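Local coordinates for RagA protein (Porphyromonas gingivalis, PDB 6SLN), which is an outer-membrane TonB-dependent receptor that probably takes part in importing substrates across the outer membrane by way of its beta-barrel, at residues Y525-S536 against S558-Y569. Residues are numbered along the deposited sequence; the frame is centred on the assembly and turned at random.
With 3PE (1,2-Distearoyl-sn-glycerophosphoethanolamine), chain G; LMT (dodecyl-beta-D-maltoside), chain H.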
loop_
_atom_site.group_PDB
_atom_site.type_symbol
_atom_site.label_atom_id
_atom_site.label_comp_id
_atom_site.label_asym_id
_atom_site.label_seq_id
_atom_site.Cartn_x
_atom_site.Cartn_y
_atom_site.Cartn_z
ATOM N N TYR A 525 -26.261 -6.683 -17.166
ATOM C CA TYR A 525 -25.744 -6.357 -15.836
ATOM C C TYR A 525 -24.302 -5.861 -15.954
ATOM O O TYR A 525 -23.435 -6.553 -16.501
ATOM C CB TYR A 525 -25.816 -7.562 -14.895
ATOM C CG TYR A 525 -25.226 -7.307 -13.508
ATOM C CD1 TYR A 525 -25.927 -6.570 -12.564
ATOM C CD2 TYR A 525 -23.979 -7.816 -13.141
ATOM C CE1 TYR A 525 -25.406 -6.335 -11.306
ATOM C CE2 TYR A 525 -23.449 -7.578 -11.873
ATOM C CZ TYR A 525 -24.175 -6.844 -10.958
ATOM O OH TYR A 525 -23.677 -6.598 -9.692
ATOM N N ILE A 526 -24.053 -4.657 -15.455
ATOM C CA ILE A 526 -22.719 -4.087 -15.393
ATOM C C ILE A 526 -22.466 -3.719 -13.941
ATOM O O ILE A 526 -23.359 -3.214 -13.252
ATOM C CB ILE A 526 -22.541 -2.858 -16.323
ATOM C CG1 ILE A 526 -23.397 -1.688 -15.857
ATOM C CG2 ILE A 526 -22.883 -3.181 -17.783
ATOM C CD1 ILE A 526 -23.198 -0.422 -16.675
ATOM N N GLU A 527 -21.262 -4.016 -13.466
ATOM C CA GLU A 527 -20.869 -3.685 -12.107
ATOM C C GLU A 527 -19.412 -3.273 -12.119
ATOM O O GLU A 527 -18.654 -3.653 -13.014
ATOM C CB GLU A 527 -21.098 -4.851 -11.137
ATOM C CG GLU A 527 -19.963 -5.844 -11.044
ATOM C CD GLU A 527 -20.198 -6.853 -9.935
ATOM O OE1 GLU A 527 -21.301 -6.847 -9.334
ATOM O OE2 GLU A 527 -19.276 -7.649 -9.657
ATOM N N TYR A 528 -19.038 -2.478 -11.122
ATOM C CA TYR A 528 -17.698 -1.922 -11.005
ATOM C C TYR A 528 -17.286 -1.957 -9.544
ATOM O O TYR A 528 -18.031 -1.503 -8.676
ATOM C CB TYR A 528 -17.647 -0.477 -11.537
ATOM C CG TYR A 528 -16.406 0.309 -11.120
ATOM C CD1 TYR A 528 -16.339 0.924 -9.876
ATOM C CD2 TYR A 528 -15.313 0.444 -11.978
ATOM C CE1 TYR A 528 -15.238 1.621 -9.478
ATOM C CE2 TYR A 528 -14.203 1.152 -11.592
ATOM C CZ TYR A 528 -14.167 1.743 -10.336
ATOM O OH TYR A 528 -13.064 2.457 -9.917
ATOM N N GLU A 529 -16.109 -2.489 -9.278
ATOM C CA GLU A 529 -15.429 -2.302 -8.007
ATOM C C GLU A 529 -14.114 -1.611 -8.309
ATOM O O GLU A 529 -13.459 -1.933 -9.299
ATOM C CB GLU A 529 -15.141 -3.631 -7.283
ATOM C CG GLU A 529 -16.351 -4.408 -6.856
ATOM C CD GLU A 529 -17.072 -5.051 -8.026
ATOM O OE1 GLU A 529 -18.323 -5.006 -8.022
ATOM O OE2 GLU A 529 -16.394 -5.590 -8.941
ATOM N N GLY A 530 -13.725 -0.677 -7.464
ATOM C CA GLY A 530 -12.441 -0.017 -7.624
ATOM C C GLY A 530 -11.908 0.428 -6.284
ATOM O O GLY A 530 -12.672 0.809 -5.385
ATOM N N ASP A 531 -10.584 0.381 -6.138
ATOM C CA ASP A 531 -9.997 0.929 -4.925
ATOM C C ASP A 531 -8.627 1.509 -5.222
ATOM O O ASP A 531 -8.107 1.412 -6.336
ATOM C CB ASP A 531 -9.920 -0.120 -3.803
ATOM C CG ASP A 531 -8.880 -1.199 -4.060
ATOM O OD1 ASP A 531 -8.474 -1.400 -5.219
ATOM O OD2 ASP A 531 -8.484 -1.872 -3.090
ATOM N N VAL A 532 -8.067 2.153 -4.206
ATOM C CA VAL A 532 -6.675 2.564 -4.221
ATOM C C VAL A 532 -6.179 2.465 -2.787
ATOM O O VAL A 532 -6.932 2.705 -1.837
ATOM C CB VAL A 532 -6.491 3.996 -4.823
ATOM C CG1 VAL A 532 -7.444 5.007 -4.187
ATOM C CG2 VAL A 532 -5.055 4.505 -4.675
ATOM N N ILE A 533 -4.917 2.081 -2.637
ATOM C CA ILE A 533 -4.218 2.121 -1.360
ATOM C C ILE A 533 -2.867 2.759 -1.602
ATOM O O ILE A 533 -2.311 2.706 -2.708
ATOM C CB ILE A 533 -4.019 0.735 -0.715
ATOM C CG1 ILE A 533 -3.052 -0.105 -1.568
ATOM C CG2 ILE A 533 -5.348 0.054 -0.508
ATOM C CD1 ILE A 533 -2.859 -1.555 -1.077
ATOM N N GLY A 534 -2.345 3.378 -0.559
ATOM C CA GLY A 534 -1.105 4.082 -0.720
ATOM C C GLY A 534 -0.413 4.156 0.608
ATOM O O GLY A 534 -1.062 4.376 1.629
ATOM N N ALA A 535 0.894 3.951 0.615
ATOM C CA ALA A 535 1.703 4.168 1.800
ATOM C C ALA A 535 2.838 5.116 1.461
ATOM O O ALA A 535 3.248 5.249 0.300
ATOM C CB ALA A 535 2.294 2.865 2.340
ATOM N N SER A 536 3.375 5.732 2.506
ATOM C CA SER A 536 4.423 6.709 2.324
ATOM C C SER A 536 5.307 6.728 3.561
ATOM O O SER A 536 4.876 6.420 4.673
ATOM C CB SER A 536 3.842 8.097 2.014
ATOM O OG SER A 536 3.806 8.900 3.177
ATOM N N SER A 558 2.778 8.130 9.248
ATOM C CA SER A 558 1.585 8.730 8.662
ATOM C C SER A 558 0.588 7.626 8.346
ATOM O O SER A 558 0.966 6.474 8.142
ATOM C CB SER A 558 1.935 9.520 7.398
ATOM O OG SER A 558 2.470 8.639 6.402
ATOM N N LEU A 559 -0.688 7.985 8.300
ATOM C CA LEU A 559 -1.695 6.993 7.966
ATOM C C LEU A 559 -1.571 6.626 6.499
ATOM O O LEU A 559 -1.127 7.434 5.698
ATOM C CB LEU A 559 -3.090 7.525 8.225
ATOM C CG LEU A 559 -3.486 7.574 9.696
ATOM C CD1 LEU A 559 -4.723 8.481 9.867
ATOM C CD2 LEU A 559 -3.754 6.172 10.201
ATOM N N PRO A 560 -1.929 5.412 6.121
ATOM C CA PRO A 560 -1.948 5.080 4.691
ATOM C C PRO A 560 -3.103 5.782 3.998
ATOM O O PRO A 560 -3.939 6.434 4.625
ATOM C CB PRO A 560 -2.123 3.559 4.654
ATOM C CG PRO A 560 -1.944 3.105 6.091
ATOM C CD PRO A 560 -2.270 4.265 6.971
ATOM N N GLU A 561 -3.126 5.652 2.675
ATOM C CA GLU A 561 -4.235 6.113 1.855
ATOM C C GLU A 561 -5.133 4.931 1.502
ATOM O O GLU A 561 -4.657 3.821 1.263
ATOM C CB GLU A 561 -3.746 6.798 0.573
ATOM C CG GLU A 561 -3.145 8.171 0.789
ATOM C CD GLU A 561 -2.451 8.757 -0.473
ATOM O OE1 GLU A 561 -1.705 8.035 -1.190
ATOM O OE2 GLU A 561 -2.647 9.967 -0.736
ATOM N N HIS A 562 -6.437 5.190 1.428
ATOM C CA HIS A 562 -7.387 4.119 1.168
ATOM C C HIS A 562 -8.726 4.672 0.698
ATOM O O HIS A 562 -9.448 5.311 1.473
ATOM C CB HIS A 562 -7.570 3.299 2.428
ATOM C CG HIS A 562 -8.094 1.930 2.170
ATOM N ND1 HIS A 562 -8.359 1.033 3.183
ATOM C CD2 HIS A 562 -8.414 1.311 1.011
ATOM C CE1 HIS A 562 -8.811 -0.091 2.653
ATOM N NE2 HIS A 562 -8.849 0.049 1.338
ATOM N N ARG A 563 -9.080 4.394 -0.548
ATOM C CA ARG A 563 -10.396 4.725 -1.068
ATOM C C ARG A 563 -10.959 3.495 -1.764
ATOM O O ARG A 563 -10.217 2.648 -2.278
ATOM C CB ARG A 563 -10.359 5.912 -2.046
ATOM C CG ARG A 563 -10.557 7.290 -1.413
ATOM C CD ARG A 563 -9.608 8.359 -2.005
ATOM N NE ARG A 563 -9.341 8.239 -3.449
ATOM C CZ ARG A 563 -8.168 8.538 -4.023
ATOM N NH1 ARG A 563 -7.143 8.974 -3.283
ATOM N NH2 ARG A 563 -8.013 8.395 -5.342
ATOM N N VAL A 564 -12.282 3.395 -1.751
ATOM C CA VAL A 564 -13.007 2.283 -2.346
ATOM C C VAL A 564 -14.242 2.863 -3.020
ATOM O O VAL A 564 -14.874 3.782 -2.490
ATOM C CB VAL A 564 -13.390 1.231 -1.277
ATOM C CG1 VAL A 564 -14.143 0.087 -1.901
ATOM C CG2 VAL A 564 -12.153 0.731 -0.532
ATOM N N ALA A 565 -14.571 2.349 -4.198
ATOM C CA ALA A 565 -15.743 2.788 -4.933
ATOM C C ALA A 565 -16.408 1.584 -5.583
ATOM O O ALA A 565 -15.720 0.713 -6.124
ATOM C CB ALA A 565 -15.367 3.821 -6.018
ATOM N N GLU A 566 -17.742 1.544 -5.559
ATOM C CA GLU A 566 -18.428 0.572 -6.395
ATOM C C GLU A 566 -19.782 1.095 -6.839
ATOM O O GLU A 566 -20.382 1.977 -6.213
ATOM C CB GLU A 566 -18.613 -0.774 -5.711
ATOM C CG GLU A 566 -18.816 -0.687 -4.246
ATOM C CD GLU A 566 -18.435 -1.968 -3.568
ATOM O OE1 GLU A 566 -18.712 -2.116 -2.361
ATOM O OE2 GLU A 566 -17.876 -2.833 -4.261
ATOM N N TYR A 567 -20.232 0.543 -7.953
ATOM C CA TYR A 567 -21.560 0.808 -8.461
ATOM C C TYR A 567 -21.970 -0.400 -9.280
ATOM O O TYR A 567 -21.144 -1.248 -9.632
ATOM C CB TYR A 567 -21.616 2.111 -9.282
ATOM C CG TYR A 567 -20.850 2.123 -10.598
ATOM C CD1 TYR A 567 -21.337 1.472 -11.729
ATOM C CD2 TYR A 567 -19.648 2.819 -10.718
ATOM C CE1 TYR A 567 -20.625 1.502 -12.947
ATOM C CE2 TYR A 567 -18.934 2.849 -11.928
ATOM C CZ TYR A 567 -19.429 2.191 -13.026
ATOM O OH TYR A 567 -18.738 2.228 -14.204
ATOM N N ALA A 568 -23.264 -0.472 -9.573
ATOM C CA ALA A 568 -23.769 -1.500 -10.463
ATOM C C ALA A 568 -25.030 -0.990 -11.143
ATOM O O ALA A 568 -25.667 -0.027 -10.696
ATOM C CB ALA A 568 -24.028 -2.814 -9.713
ATOM N N TYR A 569 -25.362 -1.641 -12.252
ATOM C CA TYR A 569 -26.581 -1.368 -12.989
ATOM C C TYR A 569 -27.204 -2.700 -13.366
ATOM O O TYR A 569 -26.493 -3.677 -13.630
ATOM C CB TYR A 569 -26.316 -0.562 -14.264
ATOM C CG TYR A 569 -26.019 0.903 -14.069
ATOM C CD1 TYR A 569 -27.048 1.829 -13.934
ATOM C CD2 TYR A 569 -24.704 1.370 -14.060
ATOM C CE1 TYR A 569 -26.771 3.180 -13.778
ATOM C CE2 TYR A 569 -24.416 2.719 -13.893
ATOM C CZ TYR A 569 -25.454 3.617 -13.752
ATOM O OH TYR A 569 -25.179 4.960 -13.592
HETATM C C1 3PE G . -27.372 -9.712 -10.194
HETATM C C2 3PE G . -27.275 -10.523 -11.468
HETATM C C3 3PE G . -28.426 -10.123 -12.410
HETATM O O31 3PE G . -28.440 -10.936 -13.553
HETATM O O32 3PE G . -30.587 -11.495 -13.220
HETATM C C31 3PE G . -29.567 -11.752 -13.761
HETATM C C32 3PE G . -29.476 -12.991 -14.672
HETATM C C33 3PE G . -30.130 -12.801 -16.044
HETATM C C34 3PE G . -30.198 -14.141 -16.785
HETATM C C35 3PE G . -29.133 -14.265 -17.883
HETATM C C36 3PE G . -29.721 -14.985 -19.100
HETATM C C37 3PE G . -28.647 -15.746 -19.885
HETATM C C38 3PE G . -29.294 -16.414 -21.104
HETATM C C39 3PE G . -28.213 -16.999 -22.003
HETATM C C3A 3PE G . -28.774 -17.285 -23.395
HETATM C C3B 3PE G . -27.646 -17.229 -24.429
HETATM O O21 3PE G . -25.989 -10.232 -11.965
HETATM O O22 3PE G . -24.626 -12.009 -11.874
HETATM C C21 3PE G . -25.304 -11.317 -12.545
HETATM C C22 3PE G . -25.402 -11.615 -14.044
HETATM C C23 3PE G . -24.556 -12.830 -14.438
HETATM C C24 3PE G . -25.349 -13.628 -15.478
HETATM C C25 3PE G . -24.567 -13.866 -16.773
HETATM C C26 3PE G . -25.152 -15.077 -17.516
HETATM C C27 3PE G . -24.210 -15.497 -18.647
HETATM C C28 3PE G . -24.757 -16.699 -19.424
HETATM C C29 3PE G . -23.856 -17.037 -20.623
HETATM C C2A 3PE G . -23.771 -18.548 -20.875
HETATM C C2B 3PE G . -23.818 -18.940 -22.367
HETATM C C2C 3PE G . -22.834 -20.099 -22.642
HETATM C C2D 3PE G . -22.869 -20.635 -24.088
HETATM C C1B LMT H . -23.092 -8.387 -5.234
HETATM C C2B LMT H . -21.732 -7.666 -4.856
HETATM C C3B LMT H . -21.565 -7.435 -3.334
HETATM C C4B LMT H . -22.875 -6.819 -2.804
HETATM C C5B LMT H . -23.880 -7.966 -2.991
HETATM C C6B LMT H . -25.126 -7.798 -2.108
HETATM O O1B LMT H . -22.934 -9.767 -5.457
HETATM O O2B LMT H . -20.666 -8.373 -5.371
HETATM O O3B LMT H . -20.441 -6.711 -3.023
HETATM O "O4'" LMT H . -22.777 -6.434 -1.484
HETATM O O5B LMT H . -24.190 -8.126 -4.368
HETATM O O6B LMT H . -25.354 -8.949 -1.360
HETATM C "C1'" LMT H . -22.229 -12.534 -8.282
HETATM C "C2'" LMT H . -22.105 -11.102 -8.844
HETATM C "C3'" LMT H . -22.010 -10.204 -7.597
HETATM C "C4'" LMT H . -23.292 -10.262 -6.741
HETATM C "C5'" LMT H . -23.808 -11.747 -6.602
HETATM C "C6'" LMT H . -25.297 -11.848 -6.268
HETATM O "O1'" LMT H . -22.033 -13.579 -9.190
HETATM O "O2'" LMT H . -20.945 -10.911 -9.571
HETATM O "O3'" LMT H . -21.699 -8.908 -7.944
HETATM O "O5'" LMT H . -23.536 -12.646 -7.695
HETATM O "O6'" LMT H . -25.833 -10.557 -6.133
HETATM C C1 LMT H . -22.000 -13.367 -10.611
HETATM C C2 LMT H . -20.987 -14.351 -11.174
HETATM C C3 LMT H . -20.552 -14.144 -12.605
HETATM C C4 LMT H . -20.227 -15.479 -13.271
HETATM C C5 LMT H . -20.780 -15.539 -14.673
HETATM C C6 LMT H . -19.849 -16.146 -15.698
HETATM C C7 LMT H . -20.383 -15.831 -17.081
HETATM C C8 LMT H . -19.580 -16.476 -18.192
HETATM C C9 LMT H . -20.130 -16.089 -19.554
HETATM C C10 LMT H . -19.422 -16.774 -20.710
HETATM C C11 LMT H . -19.830 -16.129 -22.019
HETATM C C12 LMT H . -19.405 -16.897 -23.232
HETATM O O HOH W 1 -9.600 -1.991 -0.469
HETATM O O HOH W 2 5.222 8.439 6.919
#
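I526 and Y569 pair in an antiparallel ladder that runs to G534 and E561. Ten backbone hydrogen bonds close it, two at each hydrogen-bonded pair, as between neighbouring strands of a TonB-dependent receptor barrel.

Apolar and ring contacts line the face of I526, Y528 and V532. Y528 CB makes a CH-pi contact over the Y567 ring, 3.6 Å from its centroid. Y567 CG lies between its backbone N and carbonyl carbon (chi1 67°), which lays the ring against that CB. The ring planes are 9° apart, but the rings are offset with little overlap. R597 adds a cation-pi contact to Y567. CD1 of I526 lies 3.5 Å from CD2 of Y569. V532 CG1 covers the centre of one face of the R563 guanidinium.

The other face is more polar. E529 OE1 and E566 OE2 bring like charges within 4.4 Å, their carboxylate planes turned 76° apart. K499 makes a salt bridge with E527 and a long, weak ion pair with E529, which probably eases the charge. E527 OE1 lies 2.5 Å from O3' of the dodecyl maltoside. One water joins D531 OD2 to H562 NE2, in the plane of the imidazole. R470 of the second subunit pairs with D531, and L548 N of that subunit bonds H562 ND1. Y525 sets one ring face against O21 of the lipid.

The chemistry implies a backbone-bonded barrel wall with one ring-rich, largely apolar face and one acidic face, where K499 and R470 of the second subunit meet E527 and D531.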